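Local coordinates for protein phosphate transporter (PDB 6L85) that imports phosphate across the membrane in a sodium-dependent manner, probably using the sodium gradient to drive uptake, and is a bacterial relative of human SLC20 carriers, at residues 379-382 with 383-387; 58-61 with 62-66; 393-396 with 397-401; 143-146 with 147-151. All coordinates share one frame; numbering follows the deposited sequence.

Contact 1 of 4, residues 379-382 with 383-387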
loop_
_atom_site.group_PDB
_atom_site.type_symbol
_atom_site.label_atom_id
_atom_site.label_comp_id
_atom_site.label_asym_id
_atom_site.label_seq_id
_atom_site.Cartn_x
_atom_site.Cartn_y
_atom_site.Cartn_z
ATOM N N LEU B 379 -26.226 22.341 13.322
ATOM C CA LEU B 379 -26.092 23.785 13.511
ATOM C C LEU B 379 -25.548 24.112 14.896
ATOM O O LEU B 379 -24.844 25.109 15.056
ATOM C CB LEU B 379 -27.425 24.495 13.262
ATOM C CG LEU B 379 -27.904 24.360 11.820
ATOM C CD1 LEU B 379 -29.404 24.602 11.707
ATOM C CD2 LEU B 379 -27.121 25.255 10.866
ATOM N N LEU B 380 -25.789 23.249 15.885
ATOM C CA LEU B 380 -25.415 23.555 17.260
ATOM C C LEU B 380 -24.069 22.991 17.699
ATOM O O LEU B 380 -23.619 23.324 18.803
ATOM C CB LEU B 380 -26.490 23.038 18.225
ATOM C CG LEU B 380 -27.777 23.878 18.289
ATOM C CD1 LEU B 380 -28.719 23.365 19.367
ATOM C CD2 LEU B 380 -27.397 25.311 18.573
ATOM N N ILE B 381 -23.421 22.138 16.896
ATOM C CA ILE B 381 -22.286 21.380 17.436
ATOM C C ILE B 381 -21.088 22.290 17.709
ATOM O O ILE B 381 -20.437 22.170 18.755
ATOM C CB ILE B 381 -21.932 20.196 16.506
ATOM C CG1 ILE B 381 -20.871 19.291 17.140
ATOM C CG2 ILE B 381 -21.434 20.666 15.153
ATOM C CD1 ILE B 381 -21.374 18.448 18.266
ATOM N N VAL B 382 -20.781 23.224 16.805
ATOM C CA VAL B 382 -19.643 24.119 17.024
ATOM C C VAL B 382 -19.807 24.936 18.312
ATOM O O VAL B 382 -18.886 24.923 19.149
ATOM C CB VAL B 382 -19.382 24.973 15.792
ATOM C CG1 VAL B 382 -18.245 25.952 16.065
ATOM C CG2 VAL B 382 -19.058 24.092 14.586
ATOM N N PRO B 383 -20.934 25.635 18.550
ATOM C CA PRO B 383 -21.060 26.357 19.837
ATOM C C PRO B 383 -21.165 25.442 21.048
ATOM O O PRO B 383 -20.621 25.770 22.110
ATOM C CB PRO B 383 -22.332 27.199 19.654
ATOM C CG PRO B 383 -23.101 26.507 18.551
ATOM C CD PRO B 383 -22.037 25.974 17.630
ATOM N N THR B 384 -21.856 24.310 20.936
ATOM C CA THR B 384 -21.945 23.394 22.073
ATOM C C THR B 384 -20.563 22.909 22.501
ATOM O O THR B 384 -20.230 22.902 23.694
ATOM C CB THR B 384 -22.826 22.198 21.714
ATOM O OG1 THR B 384 -24.100 22.662 21.255
ATOM C CG2 THR B 384 -23.011 21.282 22.918
ATOM N N VAL B 385 -19.740 22.491 21.539
ATOM C CA VAL B 385 -18.420 21.991 21.908
ATOM C C VAL B 385 -17.531 23.132 22.365
ATOM O O VAL B 385 -16.739 22.970 23.303
ATOM C CB VAL B 385 -17.773 21.203 20.754
ATOM C CG1 VAL B 385 -16.400 20.742 21.170
ATOM C CG2 VAL B 385 -18.637 19.996 20.390
ATOM N N ALA B 386 -17.625 24.297 21.705
ATOM C CA ALA B 386 -16.857 25.455 22.162
ATOM C C ALA B 386 -17.169 25.775 23.621
ATOM O O ALA B 386 -16.255 25.949 24.440
ATOM C CB ALA B 386 -17.125 26.662 21.258
ATOM N N ALA B 387 -18.459 25.789 23.979
ATOM C CA ALA B 387 -18.853 26.108 25.349
ATOM C C ALA B 387 -18.402 25.027 26.317
ATOM O O ALA B 387 -17.948 25.331 27.426
ATOM C CB ALA B 387 -20.370 26.311 25.423
#

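Contact 2 of 4, residues 58-61 with 62-66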
loop_
_atom_site.group_PDB
_atom_site.type_symbol
_atom_site.label_atom_id
_atom_site.label_comp_id
_atom_site.label_asym_id
_atom_site.label_seq_id
_atom_site.Cartn_x
_atom_site.Cartn_y
_atom_site.Cartn_z
ATOM N N SER B 58 -0.578 14.217 8.246
ATOM C CA SER B 58 0.142 15.271 8.962
ATOM C C SER B 58 -0.255 16.674 8.490
ATOM O O SER B 58 -0.170 17.636 9.265
ATOM C CB SER B 58 1.661 15.076 8.830
ATOM O OG SER B 58 2.065 15.210 7.471
ATOM N N HIS B 59 -0.716 16.797 7.245
ATOM C CA HIS B 59 -0.941 18.107 6.636
ATOM C C HIS B 59 -2.098 18.858 7.291
ATOM O O HIS B 59 -1.963 20.036 7.633
ATOM C CB HIS B 59 -1.157 17.927 5.141
ATOM C CG HIS B 59 -0.104 17.076 4.504
ATOM N ND1 HIS B 59 1.196 17.513 4.333
ATOM C CD2 HIS B 59 -0.136 15.796 4.057
ATOM C CE1 HIS B 59 1.912 16.549 3.779
ATOM N NE2 HIS B 59 1.126 15.499 3.595
ATOM N N VAL B 60 -3.229 18.190 7.512
ATOM C CA VAL B 60 -4.311 18.850 8.233
ATOM C C VAL B 60 -3.996 18.950 9.728
ATOM O O VAL B 60 -4.476 19.875 10.409
ATOM C CB VAL B 60 -5.646 18.118 7.967
ATOM C CG1 VAL B 60 -6.789 18.787 8.753
ATOM C CG2 VAL B 60 -5.942 18.095 6.477
ATOM N N SER B 61 -3.222 17.999 10.271
ATOM C CA SER B 61 -2.795 18.082 11.673
ATOM C C SER B 61 -2.057 19.394 11.958
ATOM O O SER B 61 -2.207 19.982 13.043
ATOM C CB SER B 61 -1.914 16.877 12.035
ATOM O OG SER B 61 -2.603 15.650 11.834
ATOM N N GLN B 62 -1.258 19.873 10.995
ATOM C CA GLN B 62 -0.597 21.169 11.166
ATOM C C GLN B 62 -1.609 22.310 11.298
ATOM O O GLN B 62 -1.427 23.227 12.115
ATOM C CB GLN B 62 0.341 21.436 9.996
ATOM C CG GLN B 62 1.594 20.590 10.011
ATOM C CD GLN B 62 2.141 20.416 8.624
ATOM O OE1 GLN B 62 1.950 21.292 7.765
ATOM N NE2 GLN B 62 2.802 19.273 8.369
ATOM N N THR B 63 -2.687 22.270 10.506
ATOM C CA THR B 63 -3.690 23.331 10.580
ATOM C C THR B 63 -4.421 23.298 11.911
ATOM O O THR B 63 -4.667 24.340 12.521
ATOM C CB THR B 63 -4.673 23.205 9.426
ATOM O OG1 THR B 63 -3.941 23.210 8.197
ATOM C CG2 THR B 63 -5.677 24.380 9.437
ATOM N N ILE B 64 -4.773 22.107 12.386
ATOM C CA ILE B 64 -5.387 22.027 13.710
ATOM C C ILE B 64 -4.443 22.598 14.769
ATOM O O ILE B 64 -4.883 23.248 15.727
ATOM C CB ILE B 64 -5.805 20.578 14.036
ATOM C CG1 ILE B 64 -6.881 20.110 13.050
ATOM C CG2 ILE B 64 -6.301 20.450 15.483
ATOM C CD1 ILE B 64 -8.145 20.950 13.032
ATOM N N VAL B 65 -3.130 22.382 14.614
ATOM C CA VAL B 65 -2.218 22.856 15.653
ATOM C C VAL B 65 -2.134 24.392 15.659
ATOM O O VAL B 65 -2.169 25.014 16.728
ATOM C CB VAL B 65 -0.833 22.194 15.515
ATOM C CG1 VAL B 65 0.199 22.931 16.357
ATOM C CG2 VAL B 65 -0.900 20.723 15.971
ATOM N N LYS B 66 -2.057 25.042 14.490
ATOM C CA LYS B 66 -1.921 26.500 14.561
ATOM C C LYS B 66 -2.878 27.296 13.670
ATOM O O LYS B 66 -2.608 28.468 13.392
ATOM C CB LYS B 66 -0.480 26.915 14.258
ATOM C CG LYS B 66 0.045 26.472 12.914
ATOM C CD LYS B 66 1.439 27.060 12.690
ATOM C CE LYS B 66 2.242 27.091 13.990
ATOM N NZ LYS B 66 3.368 28.070 13.942
HETATM O O HOH W 1 -0.259 21.551 5.931
HETATM O O HOH W 2 1.936 20.166 5.205
#

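Contact 3 of 4, residues 393-396 with 397-401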
loop_
_atom_site.group_PDB
_atom_site.type_symbol
_atom_site.label_atom_id
_atom_site.label_comp_id
_atom_site.label_asym_id
_atom_site.label_seq_id
_atom_site.Cartn_x
_atom_site.Cartn_y
_atom_site.Cartn_z
ATOM N N TYR B 393 -11.938 23.850 30.412
ATOM C CA TYR B 393 -10.666 24.533 30.583
ATOM C C TYR B 393 -10.669 25.390 31.842
ATOM O O TYR B 393 -9.709 25.360 32.618
ATOM C CB TYR B 393 -10.368 25.382 29.352
ATOM C CG TYR B 393 -9.118 26.212 29.498
ATOM C CD1 TYR B 393 -7.873 25.601 29.618
ATOM C CD2 TYR B 393 -9.175 27.606 29.512
ATOM C CE1 TYR B 393 -6.719 26.350 29.745
ATOM C CE2 TYR B 393 -8.019 28.370 29.641
ATOM C CZ TYR B 393 -6.796 27.729 29.764
ATOM O OH TYR B 393 -5.628 28.439 29.892
ATOM N N TRP B 394 -11.744 26.153 32.068
ATOM C CA TRP B 394 -11.817 27.005 33.254
ATOM C C TRP B 394 -11.891 26.164 34.525
ATOM O O TRP B 394 -11.198 26.445 35.517
ATOM C CB TRP B 394 -13.023 27.939 33.130
ATOM C CG TRP B 394 -13.350 28.732 34.364
ATOM C CD1 TRP B 394 -12.893 29.982 34.690
ATOM C CD2 TRP B 394 -14.205 28.323 35.443
ATOM N NE1 TRP B 394 -13.413 30.369 35.904
ATOM C CE2 TRP B 394 -14.222 29.371 36.384
ATOM C CE3 TRP B 394 -14.962 27.172 35.699
ATOM C CZ2 TRP B 394 -14.979 29.311 37.553
ATOM C CZ3 TRP B 394 -15.697 27.104 36.872
ATOM C CH2 TRP B 394 -15.699 28.169 37.784
ATOM N N VAL B 395 -12.731 25.126 34.512
ATOM C CA VAL B 395 -12.796 24.193 35.632
ATOM C C VAL B 395 -11.397 23.667 35.949
ATOM O O VAL B 395 -10.917 23.768 37.086
ATOM C CB VAL B 395 -13.792 23.062 35.306
ATOM C CG1 VAL B 395 -13.513 21.814 36.112
ATOM C CG2 VAL B 395 -15.221 23.529 35.530
ATOM N N LEU B 396 -10.709 23.147 34.929
ATOM C CA LEU B 396 -9.334 22.670 35.065
ATOM C C LEU B 396 -8.425 23.729 35.685
ATOM O O LEU B 396 -7.682 23.454 36.637
ATOM C CB LEU B 396 -8.801 22.280 33.685
ATOM C CG LEU B 396 -7.865 21.102 33.570
ATOM C CD1 LEU B 396 -8.422 19.962 34.401
ATOM C CD2 LEU B 396 -7.749 20.719 32.099
ATOM N N LYS B 397 -8.442 24.936 35.120
ATOM C CA LYS B 397 -7.570 25.994 35.599
ATOM C C LYS B 397 -7.764 26.208 37.091
ATOM O O LYS B 397 -6.792 26.366 37.844
ATOM C CB LYS B 397 -7.852 27.285 34.830
ATOM C CG LYS B 397 -6.585 27.965 34.337
ATOM C CD LYS B 397 -6.906 29.090 33.369
ATOM C CE LYS B 397 -6.999 30.439 34.067
ATOM N NZ LYS B 397 -7.317 31.533 33.083
ATOM N N LEU B 398 -9.001 26.159 37.532
ATOM C CA LEU B 398 -9.284 26.242 38.935
ATOM C C LEU B 398 -8.672 25.075 39.659
ATOM O O LEU B 398 -7.756 25.228 40.429
ATOM C CB LEU B 398 -10.779 26.207 39.169
ATOM C CG LEU B 398 -11.577 27.448 38.841
ATOM C CD1 LEU B 398 -13.021 27.261 39.241
ATOM C CD2 LEU B 398 -11.000 28.637 39.563
ATOM N N ILE B 399 -9.201 23.898 39.420
ATOM C CA ILE B 399 -8.822 22.722 40.203
ATOM C C ILE B 399 -7.314 22.639 40.363
ATOM O O ILE B 399 -6.803 22.272 41.433
ATOM C CB ILE B 399 -9.368 21.427 39.588
ATOM C CG1 ILE B 399 -10.906 21.425 39.532
ATOM C CG2 ILE B 399 -9.033 20.225 40.416
ATOM C CD1 ILE B 399 -11.487 21.937 38.289
ATOM N N LEU B 400 -6.579 22.995 39.316
ATOM C CA LEU B 400 -5.132 23.073 39.453
ATOM C C LEU B 400 -4.747 24.137 40.475
ATOM O O LEU B 400 -4.042 23.854 41.451
ATOM C CB LEU B 400 -4.482 23.364 38.090
ATOM C CG LEU B 400 -4.592 22.274 37.017
ATOM C CD1 LEU B 400 -3.597 22.533 35.883
ATOM C CD2 LEU B 400 -4.395 20.880 37.601
ATOM N N LYS B 401 -5.244 25.358 40.294
ATOM C CA LYS B 401 -4.848 26.481 41.153
ATOM C C LYS B 401 -6.026 27.094 41.912
ATOM O O LYS B 401 -6.165 26.910 43.125
ATOM C CB LYS B 401 -4.156 27.565 40.320
ATOM C CG LYS B 401 -3.503 27.041 39.048
ATOM C CD LYS B 401 -2.229 26.277 39.347
ATOM C CE LYS B 401 -1.441 26.075 38.068
ATOM N NZ LYS B 401 -1.632 27.243 37.153
#

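Contact 4 of 4, residues 143-146 with 147-151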
loop_
_atom_site.group_PDB
_atom_site.type_symbol
_atom_site.label_atom_id
_atom_site.label_comp_id
_atom_site.label_asym_id
_atom_site.label_seq_id
_atom_site.Cartn_x
_atom_site.Cartn_y
_atom_site.Cartn_z
ATOM N N PRO B 143 -18.999 20.562 0.688
ATOM C CA PRO B 143 -20.165 19.731 0.322
ATOM C C PRO B 143 -20.754 20.096 -1.024
ATOM O O PRO B 143 -21.269 19.219 -1.738
ATOM C CB PRO B 143 -21.163 20.000 1.456
ATOM C CG PRO B 143 -20.320 20.580 2.580
ATOM C CD PRO B 143 -19.265 21.363 1.895
ATOM N N VAL B 144 -20.685 21.378 -1.391
ATOM C CA VAL B 144 -21.172 21.808 -2.692
ATOM C C VAL B 144 -20.289 21.243 -3.783
ATOM O O VAL B 144 -20.780 20.774 -4.814
ATOM C CB VAL B 144 -21.234 23.344 -2.764
ATOM C CG1 VAL B 144 -21.492 23.799 -4.209
ATOM C CG2 VAL B 144 -22.296 23.862 -1.814
ATOM N N LEU B 145 -18.976 21.296 -3.582
ATOM C CA LEU B 145 -18.053 20.717 -4.550
ATOM C C LEU B 145 -18.258 19.211 -4.660
ATOM O O LEU B 145 -18.177 18.645 -5.756
ATOM C CB LEU B 145 -16.611 21.057 -4.148
ATOM C CG LEU B 145 -15.426 20.439 -4.892
ATOM C CD1 LEU B 145 -15.460 20.792 -6.370
ATOM C CD2 LEU B 145 -14.089 20.878 -4.235
ATOM N N GLY B 146 -18.563 18.547 -3.542
ATOM C CA GLY B 146 -18.850 17.121 -3.606
ATOM C C GLY B 146 -20.106 16.828 -4.408
ATOM O O GLY B 146 -20.134 15.894 -5.226
ATOM N N GLY B 147 -21.157 17.629 -4.194
ATOM C CA GLY B 147 -22.369 17.476 -4.984
ATOM C C GLY B 147 -22.130 17.732 -6.459
ATOM O O GLY B 147 -22.612 16.983 -7.315
ATOM N N LEU B 148 -21.347 18.762 -6.775
ATOM C CA LEU B 148 -21.087 19.085 -8.175
ATOM C C LEU B 148 -20.289 17.989 -8.865
ATOM O O LEU B 148 -20.613 17.591 -9.990
ATOM C CB LEU B 148 -20.355 20.424 -8.290
ATOM C CG LEU B 148 -21.047 21.582 -7.564
ATOM C CD1 LEU B 148 -20.222 22.868 -7.622
ATOM C CD2 LEU B 148 -22.495 21.804 -8.053
ATOM N N ILE B 149 -19.219 17.514 -8.217
ATOM C CA ILE B 149 -18.417 16.436 -8.792
ATOM C C ILE B 149 -19.280 15.202 -8.993
ATOM O O ILE B 149 -19.216 14.546 -10.028
ATOM C CB ILE B 149 -17.198 16.138 -7.895
ATOM C CG1 ILE B 149 -16.276 17.357 -7.786
ATOM C CG2 ILE B 149 -16.434 14.962 -8.409
ATOM C CD1 ILE B 149 -15.080 17.115 -6.850
ATOM N N SER B 150 -20.065 14.850 -7.976
ATOM C CA SER B 150 -21.070 13.801 -8.058
ATOM C C SER B 150 -21.916 13.918 -9.328
ATOM O O SER B 150 -22.020 12.976 -10.130
ATOM C CB SER B 150 -21.951 13.941 -6.810
ATOM O OG SER B 150 -22.535 12.736 -6.413
ATOM N N PHE B 151 -22.547 15.083 -9.503
ATOM C CA PHE B 151 -23.452 15.305 -10.627
ATOM C C PHE B 151 -22.720 15.123 -11.955
ATOM O O PHE B 151 -23.151 14.350 -12.828
ATOM C CB PHE B 151 -24.055 16.711 -10.492
ATOM C CG PHE B 151 -24.957 17.119 -11.622
ATOM C CD1 PHE B 151 -26.288 16.737 -11.641
ATOM C CD2 PHE B 151 -24.474 17.904 -12.656
ATOM C CE1 PHE B 151 -27.126 17.124 -12.682
ATOM C CE2 PHE B 151 -25.303 18.297 -13.697
ATOM C CZ PHE B 151 -26.632 17.903 -13.712
#

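Contact 1 of 4, residues 379-382 with 383-387
At the proline kink of helix 368-400, Leu-380 and Ile-381 meet Pro-383, Thr-384 and Val-385 of the following turn. Pro-383 has no N-H to give, and the carbonyl oxygen of Leu-379 faces the ring instead, Pro-383 CD being 3.9 Å from Leu-379 O. The next carbonyl, that of Leu-380, is used twice by one residue. Thr-384 N reaches Leu-380 O at 2.9 Å, approaching nearly straight on, while Thr-384 OG1 donates to the same Leu-380 O at 2.6 Å from above the carbonyl plane, 43° out of it. The hydroxyl can do so because OG1 stands beside its own backbone N (chi1 -55°), folded back over the preceding turn. The proline ring also leans on this oxygen, Pro-383 CG lying 3.2 Å from Leu-380 O. A valine here would keep much the same shape but would probably deprive Leu-380 O of its hydroxyl donor at the kink. On another side of the helix Ile-381 and Val-385 run side by side, Ile-381 CD1 meeting Val-385 CG2 at 3.8 Å; they pack on Ser-109 of helix 106-121 and Trp-93 of helix 76-99. The ladder continues with Val-385 N to Ile-381 O and Ala-386 N to Val-382 O. Thr-384 O in turn accepts the hydroxyl of Thr-388, so a second threonine hydroxyl bonds back to the backbone one turn on. A proline kink followed by threonine hydroxyls that bond back to the carbonyl one turn earlier is a motif seen in membrane-spanning helices.

Contact 2 of 4, residues 58-61 with 62-66
Gln-62 lies back along the preceding turn of helix 58-66, over Ser-58 and His-59. Its CB sits 3.6 Å from His-59 O. The next atom, CG, stands beside the backbone N (chi1 -72°), which directs the chain back along the helix and places Gln-62 CG 3.5 Å from Ser-58 O; beyond it the chain is extended, and CD still skirts that same oxygen. At the tip the amide divides its work. Gln-62 NE2 is 3.5 Å from Ser-58 O, whereas OE1 accepts from two waters. Water 1 gives one hydrogen to Gln-62 OE1 at 2.9 Å and the other to His-59 O at 2.8 Å. Water 2 donates to Gln-62 OE1 and meets His-59 ND1 at 2.9 Å, at the edge of the imidazole and in its plane. The other nitrogen of that ring, NE2, is hydrogen-bonded to the hydroxyl of Thr-194, so both ring nitrogens have polar partners. With an alanine here OE1 is gone, and both waters would probably lose their grip, leaving His-59 ND1 and His-59 O without this bridge. Below the side chain the backbone keeps its own pattern, Gln-62 N donating to Ser-58 O. Another flank is apolar: Val-60 CG1 and Ile-64 CG1 are 4.5 Å apart and pack on Pro-343 and Ala-260, the Val-60 side chain lying about 5 Å from a bound sodium ion. The chemistry implies a histidine whose ring is probably held at both nitrogens, at ND1 by way of a water.

Contact 3 of 4, residues 393-396 with 397-401
The indole of Trp-394 carries Leu-398 on one face: the methyl CD1 lies over the six-membered ring, 22° off the ring normal, in what is modelled as a CH-pi contact, though the methyl is placed too close to the ring and its position is doubtful. Trp-394 CG is anti to its backbone nitrogen (chi1 171°), and Leu-398 CG stands beside its own nitrogen (chi1 -74°); the first carries the indole along the helix, the second turns the leucine back toward it. Tyr-393 has a looser partner. The Lys-397 aliphatic chain comes past its phenol at a slant, CD standing 3.8 Å from Tyr-393 OH and 3.9 Å from Tyr-393 CZ. The phenol has firmer neighbours beyond this turn: its OH is hydrogen-bonded to Glu-78 OE1, and Phe-117 meets the ring edge-to-face, which tie this end of helix 368-400 to helices 76-99 and 106-121. Val-395 and Ile-399, by contrast, run side by side, but the closeness of their tips is doubtful. Beneath the side chains the backbone bonds are regular. Lys-397 N donates to Tyr-393 O at 2.8 Å, Leu-398 N to Trp-394 O at 3.0 Å, and Leu-400 N to Leu-396 O at 2.9 Å. Trp-394 and Leu-398 both lie on the surface, and in a membrane protein such a face may well meet lipid. Bonds from each N-H to the carbonyl four residues earlier, with side chains four apart on one face, are the signature of an alpha-helix, here in its last turns before the chain end, with one aromatic turned inward and the other outward.

Contact 4 of 4, residues 143-146 with 147-151
This is packing between successive turns of one helix, 129-162, where Val-144 meets Leu-148 and Leu-145 meets Ile-149 just past a kink at Pro-143. Val-144 and Leu-148 point the same way and lie alongside each other, Val-144 CG1 touching Leu-148 CD1 at 3.8 Å on the surface. Leu-145 and Ile-149 instead slant across one another: the delta methyls meet, Leu-145 CD1 to Ile-149 CD1 at 3.7 Å, because Leu-145 CG is turned anti to the backbone nitrogen (chi1 173°) and so along the helix. The pair also packs against Thr-333 of helix 320-339. The motif is the ordinary alpha-helical ladder restarting after a proline. Pro-143 has no N-H for the turn before it, yet its carbonyl is used at once, Gly-147 N reaching Pro-143 O at 2.9 Å. Ile-149 N to Leu-145 O and Ser-150 N to Gly-146 O, each 2.9 Å, carry the pattern on. Gly-146 and Gly-147 carry no side chain, so the helix is slim there; Gly-146 is buried. One turn beyond Gly-146, the Ser-150 hydroxyl bonds to the carbonyl of Ala-353 in helix 346-357.

Along the chain the order is contact 2, contact 4, contact 1, contact 3, each a single stretch of helix and none touching another. Contacts 1 and 3 share helix 368-400; their centres are about 21 Å apart, the proline kink of the first lying well before the C-terminal end that holds the second. Contact 2 belongs to the short helix 58-66 and contact 4 to helix 129-162. The centres of contacts 2 and 4 are about 25 Å apart. Contacts 3 and 4 are the most distant pair, about 44 Å between centres and on opposite sides of the chain's centre. In this mainly helical transporter the proline kinks of contacts 1 and 4 are thus probably separate local features of two helices.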